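Local coordinates for protein alpha-1,3-glucanase (Streptomyces thermodiastaticus, PDB 7C7D) that probably hydrolyses alpha-1,3-glucan from within the chain, as a thermostable glycoside hydrolase of family GH87, at residues A[161-166]-A[347-352]; A[292-297]-A[323-328]; A[426-431]-A[462-467]; A[469-474]-A[501-506]. One frame throughout, in Å; residues are numbered along the deposited sequence.

Interaction 1 of 4, residues A[161-166]-A[347-352]; sequences FYDNTR and ILDTTA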
loop_
_atom_site.group_PDB
_atom_site.type_symbol
_atom_site.label_atom_id
_atom_site.label_comp_id
_atom_site.label_asym_id
_atom_site.label_seq_id
_atom_site.Cartn_x
_atom_site.Cartn_y
_atom_site.Cartn_z
ATOM N N PHE A 161 14.346 1.207 -1.250
ATOM C CA PHE A 161 15.438 2.118 -0.920
ATOM C C PHE A 161 15.077 3.099 0.182
ATOM O O PHE A 161 15.974 3.619 0.859
ATOM C CB PHE A 161 15.836 2.931 -2.150
ATOM C CG PHE A 161 16.105 2.096 -3.364
ATOM C CD1 PHE A 161 16.957 1.004 -3.298
ATOM C CD2 PHE A 161 15.506 2.402 -4.574
ATOM C CE1 PHE A 161 17.202 0.239 -4.423
ATOM C CE2 PHE A 161 15.740 1.636 -5.691
ATOM C CZ PHE A 161 16.594 0.554 -5.618
ATOM N N TYR A 162 13.794 3.399 0.347
ATOM C CA TYR A 162 13.345 4.426 1.269
ATOM C C TYR A 162 12.877 3.800 2.574
ATOM O O TYR A 162 12.809 2.578 2.726
ATOM C CB TYR A 162 12.235 5.287 0.626
ATOM C CG TYR A 162 12.732 6.112 -0.549
ATOM C CD1 TYR A 162 12.832 5.556 -1.817
ATOM C CD2 TYR A 162 13.129 7.441 -0.377
ATOM C CE1 TYR A 162 13.310 6.292 -2.887
ATOM C CE2 TYR A 162 13.623 8.186 -1.434
ATOM C CZ TYR A 162 13.707 7.603 -2.688
ATOM O OH TYR A 162 14.197 8.340 -3.740
ATOM N N ASP A 163 12.544 4.671 3.518
ATOM C CA ASP A 163 12.128 4.317 4.862
ATOM C C ASP A 163 11.398 5.539 5.395
ATOM O O ASP A 163 11.526 6.635 4.846
ATOM C CB ASP A 163 13.367 4.017 5.714
ATOM C CG ASP A 163 13.030 3.491 7.074
ATOM O OD1 ASP A 163 12.181 2.584 7.148
ATOM O OD2 ASP A 163 13.637 3.978 8.062
ATOM N N ASN A 164 10.634 5.351 6.468
ATOM C CA ASN A 164 9.888 6.438 7.085
ATOM C C ASN A 164 10.341 6.608 8.525
ATOM O O ASN A 164 10.427 5.634 9.283
ATOM C CB ASN A 164 8.382 6.196 7.012
ATOM C CG ASN A 164 7.837 6.418 5.614
ATOM O OD1 ASN A 164 7.339 7.495 5.298
ATOM N ND2 ASN A 164 7.960 5.405 4.760
ATOM N N THR A 165 10.625 7.847 8.894
ATOM C CA THR A 165 11.031 8.179 10.246
ATOM C C THR A 165 10.104 9.271 10.763
ATOM O O THR A 165 9.694 10.157 10.007
ATOM C CB THR A 165 12.507 8.606 10.268
ATOM O OG1 THR A 165 12.911 8.850 11.615
ATOM C CG2 THR A 165 12.750 9.852 9.415
ATOM N N ARG A 166 9.742 9.187 12.042
ATOM C CA ARG A 166 8.730 10.074 12.596
ATOM C C ARG A 166 9.207 10.714 13.890
ATOM O O ARG A 166 10.097 10.207 14.578
ATOM C CB ARG A 166 7.396 9.351 12.827
ATOM C CG ARG A 166 7.406 8.365 13.985
ATOM C CD ARG A 166 6.031 7.738 14.203
ATOM N NE ARG A 166 6.037 6.805 15.327
ATOM C CZ ARG A 166 4.953 6.235 15.843
ATOM N NH1 ARG A 166 3.752 6.505 15.350
ATOM N NH2 ARG A 166 5.071 5.404 16.870
ATOM N N ILE A 347 0.257 1.659 7.405
ATOM C CA ILE A 347 1.104 0.498 7.173
ATOM C C ILE A 347 2.255 0.980 6.299
ATOM O O ILE A 347 2.051 1.327 5.128
ATOM C CB ILE A 347 0.339 -0.666 6.522
ATOM C CG1 ILE A 347 -0.859 -1.058 7.393
ATOM C CG2 ILE A 347 1.259 -1.869 6.330
ATOM C CD1 ILE A 347 -1.822 -2.048 6.745
ATOM N N LEU A 348 3.459 1.025 6.871
ATOM C CA LEU A 348 4.604 1.661 6.237
ATOM C C LEU A 348 5.785 0.714 6.266
ATOM O O LEU A 348 6.022 0.031 7.267
ATOM C CB LEU A 348 5.031 2.916 6.994
ATOM C CG LEU A 348 3.902 3.875 7.328
ATOM C CD1 LEU A 348 4.409 4.956 8.240
ATOM C CD2 LEU A 348 3.366 4.468 6.054
ATOM N N ASP A 349 6.562 0.715 5.187
ATOM C CA ASP A 349 7.873 0.061 5.176
ATOM C C ASP A 349 7.755 -1.425 5.541
ATOM O O ASP A 349 8.233 -1.884 6.585
ATOM C CB ASP A 349 8.853 0.752 6.138
ATOM C CG ASP A 349 8.968 2.246 5.918
ATOM O OD1 ASP A 349 8.991 2.701 4.754
ATOM O OD2 ASP A 349 9.077 2.969 6.932
ATOM N N THR A 350 7.106 -2.174 4.659
ATOM C CA THR A 350 6.997 -3.615 4.827
ATOM C C THR A 350 7.724 -4.289 3.675
ATOM O O THR A 350 7.707 -3.792 2.550
ATOM C CB THR A 350 5.525 -4.077 4.908
ATOM O OG1 THR A 350 4.820 -3.708 3.716
ATOM C CG2 THR A 350 4.813 -3.447 6.106
ATOM N N THR A 351 8.398 -5.405 3.950
ATOM C CA THR A 351 9.170 -6.023 2.878
ATOM C C THR A 351 8.322 -6.861 1.930
ATOM O O THR A 351 8.823 -7.275 0.879
ATOM C CB THR A 351 10.345 -6.831 3.424
ATOM O OG1 THR A 351 9.847 -7.864 4.280
ATOM C CG2 THR A 351 11.309 -5.932 4.184
ATOM N N ALA A 352 7.053 -7.095 2.261
ATOM C CA ALA A 352 6.115 -7.726 1.344
ATOM C C ALA A 352 4.792 -6.960 1.401
ATOM O O ALA A 352 4.800 -5.735 1.579
ATOM C CB ALA A 352 5.955 -9.221 1.644
#

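Interaction 2 of 4, residues A[292-297]-A[323-328]; sequences AVIGEV and WIQHVK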
loop_
_atom_site.group_PDB
_atom_site.type_symbol
_atom_site.label_atom_id
_atom_site.label_comp_id
_atom_site.label_asym_id
_atom_site.label_seq_id
_atom_site.Cartn_x
_atom_site.Cartn_y
_atom_site.Cartn_z
ATOM N N ALA A 292 1.107 1.142 18.254
ATOM C CA ALA A 292 2.022 0.864 17.159
ATOM C C ALA A 292 2.624 -0.521 17.336
ATOM O O ALA A 292 2.881 -0.959 18.462
ATOM C CB ALA A 292 3.141 1.906 17.107
ATOM N N VAL A 293 2.822 -1.218 16.220
ATOM C CA VAL A 293 3.635 -2.433 16.175
ATOM C C VAL A 293 4.713 -2.186 15.138
ATOM O O VAL A 293 4.419 -2.058 13.940
ATOM C CB VAL A 293 2.827 -3.697 15.856
ATOM C CG1 VAL A 293 3.754 -4.903 15.776
ATOM C CG2 VAL A 293 1.752 -3.914 16.908
ATOM N N ILE A 294 5.954 -2.078 15.602
ATOM C CA ILE A 294 7.098 -1.751 14.767
ATOM C C ILE A 294 8.113 -2.870 14.934
ATOM O O ILE A 294 8.597 -3.118 16.047
ATOM C CB ILE A 294 7.693 -0.383 15.132
ATOM C CG1 ILE A 294 6.604 0.699 15.091
ATOM C CG2 ILE A 294 8.840 -0.044 14.202
ATOM C CD1 ILE A 294 7.106 2.091 15.424
ATOM N N GLY A 295 8.420 -3.559 13.837
ATOM C CA GLY A 295 9.322 -4.687 13.869
ATOM C C GLY A 295 10.748 -4.283 13.561
ATOM O O GLY A 295 11.115 -3.104 13.556
ATOM N N GLU A 296 11.571 -5.302 13.315
ATOM C CA GLU A 296 12.963 -5.131 12.919
ATOM C C GLU A 296 13.248 -5.924 11.652
ATOM O O GLU A 296 14.375 -6.365 11.422
ATOM C CB GLU A 296 13.919 -5.516 14.048
ATOM C CG GLU A 296 13.762 -4.656 15.291
ATOM C CD GLU A 296 14.179 -3.204 15.079
ATOM O OE1 GLU A 296 15.054 -2.950 14.222
ATOM O OE2 GLU A 296 13.635 -2.313 15.768
ATOM N N VAL A 297 12.233 -6.100 10.814
ATOM C CA VAL A 297 12.365 -6.918 9.616
ATOM C C VAL A 297 13.117 -6.127 8.556
ATOM O O VAL A 297 12.748 -4.989 8.227
ATOM C CB VAL A 297 10.982 -7.364 9.116
ATOM C CG1 VAL A 297 11.113 -8.131 7.813
ATOM C CG2 VAL A 297 10.288 -8.213 10.178
ATOM N N TRP A 323 -0.334 1.978 13.951
ATOM C CA TRP A 323 0.841 2.294 13.148
ATOM C C TRP A 323 1.640 1.003 13.034
ATOM O O TRP A 323 2.143 0.500 14.044
ATOM C CB TRP A 323 1.668 3.357 13.862
ATOM C CG TRP A 323 2.900 3.787 13.153
ATOM C CD1 TRP A 323 4.084 3.102 13.043
ATOM C CD2 TRP A 323 3.092 5.032 12.481
ATOM N NE1 TRP A 323 4.990 3.846 12.321
ATOM C CE2 TRP A 323 4.404 5.035 11.968
ATOM C CE3 TRP A 323 2.273 6.145 12.250
ATOM C CZ2 TRP A 323 4.923 6.117 11.255
ATOM C CZ3 TRP A 323 2.787 7.212 11.539
ATOM C CH2 TRP A 323 4.098 7.187 11.045
ATOM N N ILE A 324 1.744 0.464 11.820
ATOM C CA ILE A 324 2.366 -0.834 11.572
ATOM C C ILE A 324 3.547 -0.596 10.647
ATOM O O ILE A 324 3.380 0.001 9.576
ATOM C CB ILE A 324 1.369 -1.803 10.915
ATOM C CG1 ILE A 324 0.093 -1.931 11.751
ATOM C CG2 ILE A 324 2.017 -3.159 10.646
ATOM C CD1 ILE A 324 0.303 -2.398 13.162
ATOM N N GLN A 325 4.740 -1.035 11.058
ATOM C CA GLN A 325 5.933 -0.669 10.314
ATOM C C GLN A 325 7.033 -1.705 10.515
ATOM O O GLN A 325 7.148 -2.306 11.582
ATOM C CB GLN A 325 6.419 0.713 10.774
ATOM C CG GLN A 325 7.578 1.268 9.989
ATOM C CD GLN A 325 8.023 2.634 10.485
ATOM O OE1 GLN A 325 7.769 3.012 11.638
ATOM N NE2 GLN A 325 8.689 3.384 9.615
ATOM N N HIS A 326 7.873 -1.874 9.487
ATOM C CA HIS A 326 9.093 -2.693 9.599
ATOM C C HIS A 326 8.773 -4.148 9.927
ATOM O O HIS A 326 9.430 -4.781 10.759
ATOM C CB HIS A 326 10.116 -2.110 10.576
ATOM C CG HIS A 326 10.670 -0.790 10.150
ATOM N ND1 HIS A 326 11.198 0.119 11.043
ATOM C CD2 HIS A 326 10.772 -0.218 8.926
ATOM C CE1 HIS A 326 11.597 1.196 10.387
ATOM N NE2 HIS A 326 11.351 1.015 9.101
ATOM N N VAL A 327 7.752 -4.679 9.259
ATOM C CA VAL A 327 7.431 -6.100 9.283
ATOM C C VAL A 327 7.494 -6.621 7.853
ATOM O O VAL A 327 7.783 -5.859 6.919
ATOM C CB VAL A 327 6.070 -6.374 9.956
ATOM C CG1 VAL A 327 6.133 -6.007 11.426
ATOM C CG2 VAL A 327 4.939 -5.585 9.278
ATOM N N LYS A 328 7.243 -7.916 7.663
ATOM C CA LYS A 328 7.198 -8.464 6.309
ATOM C C LYS A 328 5.843 -8.163 5.676
ATOM O O LYS A 328 5.752 -7.402 4.708
ATOM C CB LYS A 328 7.500 -9.967 6.321
ATOM C CG LYS A 328 7.571 -10.561 4.920
ATOM C CD LYS A 328 7.715 -12.065 4.918
ATOM C CE LYS A 328 6.451 -12.748 5.384
ATOM N NZ LYS A 328 6.463 -14.201 5.031
HETATM O O HOH W 1 12.086 -0.407 13.675
HETATM O O HOH W 2 10.390 -4.166 7.076
#

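Interaction 3 of 4, residues A[426-431]-A[462-467]; sequences NALGSG and AINPNW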
loop_
_atom_site.group_PDB
_atom_site.type_symbol
_atom_site.label_atom_id
_atom_site.label_comp_id
_atom_site.label_asym_id
_atom_site.label_seq_id
_atom_site.Cartn_x
_atom_site.Cartn_y
_atom_site.Cartn_z
ATOM N N ASN A 426 5.319 0.327 -9.802
ATOM C CA ASN A 426 6.584 -0.027 -10.426
ATOM C C ASN A 426 6.494 -1.334 -11.197
ATOM O O ASN A 426 5.399 -1.863 -11.411
ATOM C CB ASN A 426 7.671 -0.072 -9.359
ATOM C CG ASN A 426 7.961 1.301 -8.811
ATOM O OD1 ASN A 426 8.495 2.143 -9.522
ATOM N ND2 ASN A 426 7.591 1.544 -7.554
ATOM N N ALA A 427 7.644 -1.850 -11.621
ATOM C CA ALA A 427 7.664 -3.026 -12.471
ATOM C C ALA A 427 6.971 -4.190 -11.782
ATOM O O ALA A 427 7.034 -4.355 -10.559
ATOM C CB ALA A 427 9.105 -3.403 -12.812
ATOM N N LEU A 428 6.302 -4.993 -12.591
ATOM C CA LEU A 428 5.641 -6.254 -12.265
ATOM C C LEU A 428 4.179 -6.055 -11.899
ATOM O O LEU A 428 3.492 -7.048 -11.639
ATOM C CB LEU A 428 6.353 -7.128 -11.210
ATOM C CG LEU A 428 7.822 -7.443 -11.514
ATOM C CD1 LEU A 428 8.432 -8.288 -10.407
ATOM C CD2 LEU A 428 7.965 -8.142 -12.854
ATOM N N GLY A 429 3.670 -4.822 -11.903
ATOM C CA GLY A 429 2.275 -4.604 -11.576
ATOM C C GLY A 429 1.616 -3.411 -12.232
ATOM O O GLY A 429 2.184 -2.765 -13.114
ATOM N N SER A 430 0.395 -3.147 -11.775
ATOM C CA SER A 430 -0.515 -2.104 -12.221
ATOM C C SER A 430 -0.974 -1.333 -10.986
ATOM O O SER A 430 -0.749 -1.753 -9.846
ATOM C CB SER A 430 -1.746 -2.743 -12.881
ATOM O OG SER A 430 -1.400 -3.389 -14.093
ATOM N N GLY A 431 -1.651 -0.204 -11.200
ATOM C CA GLY A 431 -2.330 0.434 -10.081
ATOM C C GLY A 431 -3.355 -0.489 -9.447
ATOM O O GLY A 431 -3.342 -0.719 -8.235
ATOM N N ALA A 462 3.852 0.249 -15.640
ATOM C CA ALA A 462 5.306 0.108 -15.690
ATOM C C ALA A 462 5.691 -0.944 -16.718
ATOM O O ALA A 462 4.917 -1.856 -17.018
ATOM C CB ALA A 462 5.881 -0.296 -14.328
ATOM N N ILE A 463 6.919 -0.824 -17.231
ATOM C CA ILE A 463 7.482 -1.872 -18.076
ATOM C C ILE A 463 7.721 -3.116 -17.238
ATOM O O ILE A 463 8.368 -3.055 -16.185
ATOM C CB ILE A 463 8.803 -1.408 -18.712
ATOM C CG1 ILE A 463 8.567 -0.226 -19.639
ATOM C CG2 ILE A 463 9.482 -2.560 -19.454
ATOM C CD1 ILE A 463 7.939 -0.606 -20.955
ATOM N N ASN A 464 7.213 -4.253 -17.704
ATOM C CA ASN A 464 7.598 -5.526 -17.112
ATOM C C ASN A 464 8.893 -5.987 -17.764
ATOM O O ASN A 464 8.913 -6.228 -18.977
ATOM C CB ASN A 464 6.523 -6.586 -17.320
ATOM C CG ASN A 464 6.780 -7.849 -16.493
ATOM O OD1 ASN A 464 7.876 -8.405 -16.521
ATOM N ND2 ASN A 464 5.768 -8.313 -15.773
ATOM N N PRO A 465 9.985 -6.133 -17.009
ATOM C CA PRO A 465 11.261 -6.530 -17.623
ATOM C C PRO A 465 11.253 -7.935 -18.182
ATOM O O PRO A 465 12.156 -8.279 -18.956
ATOM C CB PRO A 465 12.253 -6.414 -16.461
ATOM C CG PRO A 465 11.416 -6.670 -15.253
ATOM C CD PRO A 465 10.083 -6.036 -15.544
ATOM N N ASN A 466 10.274 -8.757 -17.816
ATOM C CA ASN A 466 10.237 -10.108 -18.350
ATOM C C ASN A 466 9.784 -10.132 -19.817
ATOM O O ASN A 466 10.277 -10.979 -20.572
ATOM C CB ASN A 466 9.423 -11.021 -17.421
ATOM C CG ASN A 466 10.068 -11.180 -16.029
ATOM O OD1 ASN A 466 11.241 -11.532 -15.909
ATOM N ND2 ASN A 466 9.294 -10.901 -14.980
ATOM N N TRP A 467 8.857 -9.219 -20.236
ATOM C CA TRP A 467 8.469 -8.992 -21.654
ATOM C C TRP A 467 9.188 -7.899 -22.352
ATOM O O TRP A 467 9.201 -7.890 -23.591
ATOM C CB TRP A 467 6.989 -8.606 -21.853
ATOM C CG TRP A 467 6.208 -9.547 -21.287
ATOM C CD1 TRP A 467 4.949 -9.380 -20.700
ATOM C CD2 TRP A 467 6.590 -10.915 -21.089
ATOM N NE1 TRP A 467 4.562 -10.589 -20.185
ATOM C CE2 TRP A 467 5.544 -11.517 -20.426
ATOM C CE3 TRP A 467 7.718 -11.708 -21.432
ATOM C CZ2 TRP A 467 5.594 -12.807 -20.087
ATOM C CZ3 TRP A 467 7.748 -12.956 -21.079
ATOM C CH2 TRP A 467 6.678 -13.531 -20.496
#

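Interaction 4 of 4, residues A[469-474]-A[501-506]; sequences HPMGAL and AFEFVS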
loop_
_atom_site.group_PDB
_atom_site.type_symbol
_atom_site.label_atom_id
_atom_site.label_comp_id
_atom_site.label_asym_id
_atom_site.label_seq_id
_atom_site.Cartn_x
_atom_site.Cartn_y
_atom_site.Cartn_z
ATOM N N HIS A 469 7.378 -5.484 -22.145
ATOM C CA HIS A 469 6.075 -4.916 -22.483
ATOM C C HIS A 469 5.419 -4.333 -21.238
ATOM O O HIS A 469 5.635 -4.827 -20.127
ATOM C CB HIS A 469 5.121 -5.945 -23.107
ATOM C CG HIS A 469 5.553 -6.425 -24.454
ATOM N ND1 HIS A 469 6.238 -5.625 -25.343
ATOM C CD2 HIS A 469 5.394 -7.621 -25.070
ATOM C CE1 HIS A 469 6.493 -6.312 -26.443
ATOM N NE2 HIS A 469 5.986 -7.523 -26.305
ATOM N N PRO A 470 4.616 -3.285 -21.381
ATOM C CA PRO A 470 4.123 -2.594 -20.192
ATOM C C PRO A 470 2.812 -3.125 -19.639
ATOM O O PRO A 470 1.956 -3.669 -20.342
ATOM C CB PRO A 470 3.934 -1.157 -20.694
ATOM C CG PRO A 470 3.554 -1.327 -22.108
ATOM C CD PRO A 470 4.337 -2.520 -22.610
ATOM N N MET A 471 2.710 -2.994 -18.324
ATOM C CA MET A 471 1.441 -3.159 -17.645
ATOM C C MET A 471 0.799 -1.787 -17.498
ATOM O O MET A 471 1.479 -0.786 -17.256
ATOM C CB MET A 471 1.623 -3.828 -16.282
ATOM C CG MET A 471 1.290 -5.318 -16.286
ATOM S SD MET A 471 2.013 -6.229 -14.913
ATOM C CE MET A 471 3.714 -6.155 -15.335
ATOM N N GLY A 472 -0.523 -1.747 -17.678
ATOM C CA GLY A 472 -1.248 -0.497 -17.604
ATOM C C GLY A 472 -1.645 -0.121 -16.186
ATOM O O GLY A 472 -1.421 -0.853 -15.220
ATOM N N ALA A 473 -2.255 1.063 -16.080
ATOM C CA ALA A 473 -2.713 1.562 -14.789
ATOM C C ALA A 473 -3.741 0.633 -14.158
ATOM O O ALA A 473 -3.693 0.374 -12.948
ATOM C CB ALA A 473 -3.298 2.962 -14.953
ATOM N N LEU A 474 -4.694 0.147 -14.946
ATOM C CA LEU A 474 -5.718 -0.756 -14.445
ATOM C C LEU A 474 -5.779 -1.918 -15.415
ATOM O O LEU A 474 -5.985 -1.707 -16.613
ATOM C CB LEU A 474 -7.080 -0.048 -14.375
ATOM C CG LEU A 474 -8.232 -0.750 -13.658
ATOM C CD1 LEU A 474 -9.258 0.279 -13.216
ATOM C CD2 LEU A 474 -8.880 -1.807 -14.532
ATOM N N ALA A 501 -3.489 3.191 -19.990
ATOM C CA ALA A 501 -4.488 3.420 -18.939
ATOM C C ALA A 501 -5.182 2.113 -18.571
ATOM O O ALA A 501 -4.973 1.576 -17.481
ATOM C CB ALA A 501 -5.470 4.517 -19.363
ATOM N N PHE A 502 -6.004 1.583 -19.472
ATOM C CA PHE A 502 -6.703 0.320 -19.260
ATOM C C PHE A 502 -6.006 -0.777 -20.053
ATOM O O PHE A 502 -5.720 -0.593 -21.241
ATOM C CB PHE A 502 -8.157 0.413 -19.733
ATOM C CG PHE A 502 -8.984 1.428 -18.994
ATOM C CD1 PHE A 502 -9.509 1.141 -17.742
ATOM C CD2 PHE A 502 -9.256 2.668 -19.561
ATOM C CE1 PHE A 502 -10.275 2.069 -17.064
ATOM C CE2 PHE A 502 -10.028 3.604 -18.885
ATOM C CZ PHE A 502 -10.531 3.302 -17.629
ATOM N N GLU A 503 -5.755 -1.919 -19.411
ATOM C CA GLU A 503 -5.135 -3.059 -20.068
ATOM C C GLU A 503 -6.007 -4.291 -19.890
ATOM O O GLU A 503 -6.474 -4.575 -18.782
ATOM C CB GLU A 503 -3.746 -3.329 -19.484
ATOM C CG GLU A 503 -3.091 -4.574 -20.060
ATOM C CD GLU A 503 -1.811 -4.978 -19.359
ATOM O OE1 GLU A 503 -1.492 -4.431 -18.279
ATOM O OE2 GLU A 503 -1.124 -5.869 -19.901
ATOM N N PHE A 504 -6.234 -5.009 -20.984
ATOM C CA PHE A 504 -6.972 -6.264 -20.969
ATOM C C PHE A 504 -6.049 -7.317 -21.555
ATOM O O PHE A 504 -5.590 -7.183 -22.691
ATOM C CB PHE A 504 -8.277 -6.109 -21.754
ATOM C CG PHE A 504 -9.083 -4.941 -21.281
ATOM C CD1 PHE A 504 -9.706 -4.979 -20.052
ATOM C CD2 PHE A 504 -9.129 -3.766 -22.009
ATOM C CE1 PHE A 504 -10.412 -3.890 -19.577
ATOM C CE2 PHE A 504 -9.828 -2.672 -21.541
ATOM C CZ PHE A 504 -10.481 -2.737 -20.326
ATOM N N VAL A 505 -5.716 -8.327 -20.758
ATOM C CA VAL A 505 -4.624 -9.218 -21.115
ATOM C C VAL A 505 -4.932 -10.602 -20.569
ATOM O O VAL A 505 -5.652 -10.754 -19.580
ATOM C CB VAL A 505 -3.280 -8.655 -20.585
ATOM C CG1 VAL A 505 -3.255 -8.628 -19.060
ATOM C CG2 VAL A 505 -2.088 -9.426 -21.135
ATOM N N SER A 506 -4.387 -11.618 -21.225
ATOM C CA SER A 506 -4.315 -12.961 -20.664
ATOM C C SER A 506 -2.823 -13.189 -20.445
ATOM O O SER A 506 -2.099 -13.607 -21.350
ATOM C CB SER A 506 -4.947 -13.967 -21.605
ATOM O OG SER A 506 -5.147 -15.212 -20.963
#

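Interaction 1 of 4, residues A[161-166]-A[347-352]
Asn164 and Asp349 each set CG beside the backbone N and anti to the carbonyl carbon, with chi1 at -74° and -53°. These torsions bring CG of each residue to where amide and carboxylate can meet. The two planes are turned 30° apart. ND2 of Asn164 donates to OD1 of Asp349 at 2.9 Å, on the syn side of that oxygen. The oxygen lies in the plane of the amide. The backbone N of Asn164 donates to OD2 of Asp349, also at 2.9 Å and also on the syn side. A weak third bond of 3.4 Å runs from ND2 of Asn164 to OD2 of Asp349. CB of Asn164 also lies 4.3 Å from CD1 of Leu348. Asp163 brings a second carboxylate close, its OD1 only 3.1 Å from OD2 of Asp349. These are two acceptors, and they do not bond to each other. His326 takes up OD1 of Asp163, Gln325 donates to OD2 of Asp349, and Asn373 donates to OD1 of Asp349. The contact joins strand 163-169 of an antiparallel sheet to segment 347-352, on strand 341-348 of the parallel beta-helix. It is buried and links the N-terminal domain to the beta-helix. An alanine in place of Asp349 would probably leave the backbone N and ND2 of Asn164 without these acceptors and make this domain junction less firm. With several donors gathered on the Asp349 carboxylate, the bonds are likely to offset the repulsion from Asp163 and to fix how the carboxylate is turned.

Interaction 2 of 4, residues A[292-297]-A[323-328]
Trp323 begins against Ala292, its CB 3.8 Å from CB of Ala292. CG is anti to the backbone N, and the indole stands on the sheet face that also carries Ala292, Ile294 and Gln325. CD1 of Trp323 meets CD1 of Ile294 at 4.0 Å. NE1 then donates to OE1 of Gln325 at 3.0 Å. This bond is straight and lies in the indole plane, but it comes from above the carbonyl plane of Gln325. NE2 of Gln325 bonds to Asp349. Arg166 also makes a cation-pi contact with the indole, and Trp267 packs edge-to-face on it.

Strands 292-294 and 323-325 are parallel neighbours, stacked as successive coils of the right-handed beta-helix of the pectate lyase-like fold. Val293 N bonds to Trp323 O, Gln325 N to Val293 O, and Gly295 N to Gln325 O. On the other face, CB of Val293 touches CD1 of Ile324 at 3.9 Å.

Further along both segments, Val297 N donates to His326 O at 3.1 Å, from above the carbonyl plane. CG of Gln325 covers one face of the His326 ring over its centre. A water joins ND1 of His326 to Gly295 O. NE2 of His326 is held by Asp163, and Tyr145 stacks on the ring.

Interaction 3 of 4, residues A[426-431]-A[462-467]
A type II beta turn, Asn426 to Gly429, packs against segment 462-467, on strand 462-464. The turn belongs to the loop between strands 415-423 and 432-435 of the beta-helix. Strand 462-464 pairs antiparallel with strand 469-471 as a small hairpin. CB of Ala462 points at the turn and comes 3.3 Å from O of Asn426. That same carbonyl oxygen takes the turn's own bond from Gly429 N, which is long and weak. Next along, CB of Ala427 sits 3.5 Å from O of Ile463 and 3.9 Å from CD of Pro465. Leu428 occupies the third place of the turn with a positive phi of 92°, as this turn type requires. The branch ending in CD2 does the touching. This methyl is 3.7 Å from both OD1 and ND2 of Asn464, and 4.0 Å from CD of Pro465. ND2 of Asn466 is also 3.7 Å from this methyl. OD1 of Asn464 accepts a bond from N of Asn466, closing an Asx turn at 2.7 Å. The donor lies in the carbonyl plane of Asn464. ND2 of Asn466 bonds to O of Pro154, and Leu428 also touches Ile153. The contact is therefore van der Waals packing, with methyl groups set against carbonyls, amides and a proline ring. The Asx turn satisfies OD1 of Asn464 within its own segment, so this oxygen probably loses no polar partner where the Leu428 methyl lies against it.

Interaction 4 of 4, residues A[469-474]-A[501-506]
The Phe502 ring meets CB of Leu474 obliquely, its CD1 4.3 Å from that atom. Ile494, Val519 and Ala522 also touch the Phe502 side chain. Here two coils of the parallel beta-helix stack, with Leu474 and Phe502 paired as parallel neighbours and their side chains on one sheet face. Leu474 N donates to Ala501 O at 2.9 Å, nearly along the C=O axis. Glu503 N donates to Leu474 O at 2.8 Å, in the carbonyl plane.

The other flat group is the carboxylate of Glu503. CG is anti to the backbone N (chi1 176°) and the chain is extended, which carries the carboxylate to Gly472 and Met471. OE1 of Glu503 takes the N-H of Gly472 at 2.9 Å, from above the carboxylate plane. CA of Met471 stands 3.3 Å from the same OE1. Arg475 also touches the Glu503 side chain. An alanine in place of Glu503 would probably leave the N-H of Gly472 without this acceptor and open a gap beside Met471. Gly472 has little room on this side, since a CB there would crowd CB of Glu503. CB of Ala473 closes in on O of Ala501, at 3.3 Å.

Overall arrangement
The contacts form two touching pairs. Interactions 1 and 2 have centres 9 Å apart and share a polar junction, with OD1 of Asp163 2.6 Å from NE2 of His326 and OD2 of Asp349 2.7 Å from NE2 of Gln325. Interactions 3 and 4 also lie 9 Å apart by centres. The hairpin 462-464/469-471 joins them, O of Ala462 being 2.8 Å from N of Met471. Interaction 1 reaches nearest to the calcium, about 7 Å from the Tyr162 side chain; Glu63, Glu65, Ser88, Gln91 and Asp191 form that site. Interactions 2 and 4 lie on opposite sides of the chain's centre, their own centres 32 Å apart.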